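Local coordinates for protein pseudoazurin (Methylobacterium extorquens, PDB 1PMY) that binds one copper ion in a cupredoxin fold and probably carries electrons as a periplasmic blue copper protein, at residues N41-K46 with K77-Y82. Numbering follows the deposited sequence.
Sequences NVETIK and KCAPHY. With CU (copper (II) ion), chain B.
The backbone amide of N41 donates a hydrogen bond to a metal-bound sulfur: its N lies 3.6 Å from SG of C78, and the N-H points almost straight at it (167°). That sulfur is 2.1 Å from the copper (II) ion, which ND1 of H81 also binds, with H40 and M86 completing the site. An amide hydrogen bond of this kind should draw negative charge off the thiolate, as in other cupredoxins, and H81 N adds a weak second one. N41 ties the two segments together again through its side chain. With CG set between the backbone N and the carbonyl carbon (chi1 76°), OD1 reaches A79 N at 2.8 Å in the plane of the amide carbonyl, while CD of P80 lies beside the same oxygen; ND2 is held by T58 O. N41 thus bonds to both C78 and A79, consistent with a set position for the start of the ligand loop, whose type I turn runs from A79 to Y82. The backbones then pair as E43 and K77, an antiparallel hydrogen-bonded pair: E43 N to K77 O is 2.7 Å and K77 N to E43 O is 2.8 Å. Their side chains run side by side in the same direction, both extended beyond CG. Although opposite in charge, OE1 of E43 and NZ of K77 stay 4.7 Å apart; a water accepts from NZ and weakly donates to OE1, while OE2 bonds to Y55 OH. The aliphatic part of K77 also meets I45, CB to CG1 at 3.7 Å. In the fold, the short outermost strand 43-44 flanks the end of strand 72-77, whose other neighbour is strand 87-92; I45 and Y82 both pack on V87 of that strand.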
loop_
_atom_site.group_PDB
_atom_site.type_symbol
_atom_site.label_atom_id
_atom_site.label_comp_id
_atom_site.label_asym_id
_atom_site.label_seq_id
_atom_site.Cartn_x
_atom_site.Cartn_y
_atom_site.Cartn_z
ATOM N N ASN A 41 -1.972 -7.298 -8.104
ATOM C CA ASN A 41 -1.220 -7.959 -6.989
ATOM C C ASN A 41 -0.867 -6.816 -6.001
ATOM O O ASN A 41 -1.177 -5.645 -6.240
ATOM C CB ASN A 41 -0.089 -8.849 -7.322
ATOM C CG ASN A 41 1.199 -8.113 -7.739
ATOM O OD1 ASN A 41 1.044 -6.898 -8.042
ATOM N ND2 ASN A 41 2.277 -8.826 -7.466
ATOM N N VAL A 42 -0.040 -7.228 -5.053
ATOM C CA VAL A 42 0.510 -6.323 -4.041
ATOM C C VAL A 42 2.023 -6.657 -3.883
ATOM O O VAL A 42 2.458 -7.835 -3.787
ATOM C CB VAL A 42 -0.221 -6.592 -2.665
ATOM C CG1 VAL A 42 0.272 -5.476 -1.702
ATOM C CG2 VAL A 42 -1.744 -6.312 -2.842
ATOM N N GLU A 43 2.781 -5.578 -3.913
ATOM C CA GLU A 43 4.262 -5.781 -3.763
ATOM C C GLU A 43 4.818 -4.592 -3.040
ATOM O O GLU A 43 4.410 -3.403 -3.263
ATOM C CB GLU A 43 4.974 -5.993 -5.104
ATOM C CG GLU A 43 6.490 -6.162 -5.031
ATOM C CD GLU A 43 7.202 -6.544 -6.296
ATOM O OE1 GLU A 43 6.484 -6.750 -7.264
ATOM O OE2 GLU A 43 8.426 -6.700 -6.323
ATOM N N THR A 44 5.764 -4.905 -2.182
ATOM C CA THR A 44 6.449 -3.793 -1.432
ATOM C C THR A 44 7.091 -2.810 -2.476
ATOM O O THR A 44 7.610 -3.298 -3.519
ATOM C CB THR A 44 7.664 -4.478 -0.670
ATOM O OG1 THR A 44 7.068 -5.407 0.280
ATOM C CG2 THR A 44 8.651 -3.499 0.008
ATOM N N ILE A 45 7.076 -1.542 -2.149
ATOM C CA ILE A 45 7.888 -0.591 -2.949
ATOM C C ILE A 45 9.196 -0.409 -2.086
ATOM O O ILE A 45 9.160 0.001 -0.908
ATOM C CB ILE A 45 7.203 0.781 -3.066
ATOM C CG1 ILE A 45 6.104 0.573 -4.153
ATOM C CG2 ILE A 45 8.283 1.828 -3.704
ATOM C CD1 ILE A 45 4.963 1.609 -3.959
ATOM N N LYS A 46 10.321 -0.888 -2.614
ATOM C CA LYS A 46 11.595 -0.790 -1.834
ATOM C C LYS A 46 11.841 0.626 -1.403
ATOM O O LYS A 46 11.643 1.615 -2.156
ATOM C CB LYS A 46 12.690 -1.293 -2.820
ATOM C CG LYS A 46 13.944 -1.420 -2.004
ATOM C CD LYS A 46 15.095 -2.250 -2.456
ATOM C CE LYS A 46 16.467 -1.753 -2.037
ATOM N NZ LYS A 46 16.768 -0.454 -2.762
ATOM N N LYS A 77 2.686 -1.322 -4.061
ATOM C CA LYS A 77 2.267 -1.122 -5.460
ATOM C C LYS A 77 1.570 -2.435 -5.893
ATOM O O LYS A 77 1.673 -3.512 -5.339
ATOM C CB LYS A 77 3.560 -0.940 -6.337
ATOM C CG LYS A 77 4.518 -2.089 -6.496
ATOM C CD LYS A 77 5.634 -1.690 -7.516
ATOM C CE LYS A 77 6.667 -2.803 -7.522
ATOM N NZ LYS A 77 7.681 -2.381 -8.588
ATOM N N CYS A 78 0.850 -2.229 -7.011
ATOM C CA CYS A 78 0.338 -3.326 -7.828
ATOM C C CYS A 78 1.431 -3.442 -8.918
ATOM O O CYS A 78 1.632 -2.411 -9.622
ATOM C CB CYS A 78 -1.062 -3.043 -8.376
ATOM S SG CYS A 78 -1.372 -4.167 -9.739
ATOM N N ALA A 79 2.209 -4.516 -8.953
ATOM C CA ALA A 79 3.285 -4.591 -9.963
ATOM C C ALA A 79 2.965 -4.270 -11.353
ATOM O O ALA A 79 3.569 -3.287 -11.912
ATOM C CB ALA A 79 4.328 -5.625 -9.698
ATOM N N PRO A 80 1.999 -4.932 -12.001
ATOM C CA PRO A 80 1.646 -4.661 -13.392
ATOM C C PRO A 80 1.063 -3.237 -13.562
ATOM O O PRO A 80 1.296 -2.727 -14.698
ATOM C CB PRO A 80 0.525 -5.650 -13.697
ATOM C CG PRO A 80 0.131 -6.269 -12.419
ATOM C CD PRO A 80 1.288 -6.127 -11.391
ATOM N N HIS A 81 0.467 -2.613 -12.516
ATOM C CA HIS A 81 -0.080 -1.261 -12.723
ATOM C C HIS A 81 0.610 -0.151 -11.969
ATOM O O HIS A 81 -0.021 0.877 -11.625
ATOM C CB HIS A 81 -1.646 -1.192 -12.399
ATOM C CG HIS A 81 -2.348 -2.288 -13.108
ATOM N ND1 HIS A 81 -3.137 -3.238 -12.459
ATOM C CD2 HIS A 81 -2.390 -2.554 -14.444
ATOM C CE1 HIS A 81 -3.631 -4.055 -13.429
ATOM N NE2 HIS A 81 -3.240 -3.657 -14.587
ATOM N N TYR A 82 1.881 -0.311 -11.602
ATOM C CA TYR A 82 2.602 0.778 -10.863
ATOM C C TYR A 82 2.710 2.073 -11.673
ATOM O O TYR A 82 2.377 3.132 -11.123
ATOM C CB TYR A 82 3.936 0.163 -10.393
ATOM C CG TYR A 82 4.853 1.231 -9.793
ATOM C CD1 TYR A 82 4.572 1.960 -8.655
ATOM C CD2 TYR A 82 5.968 1.613 -10.564
ATOM C CE1 TYR A 82 5.450 2.956 -8.176
ATOM C CE2 TYR A 82 6.812 2.661 -10.145
ATOM C CZ TYR A 82 6.616 3.243 -8.914
ATOM O OH TYR A 82 7.405 4.334 -8.594
HETATM CU CU CU B . -3.293 -3.645 -10.540
HETATM O O HOH W 1 8.422 -4.896 -9.195
#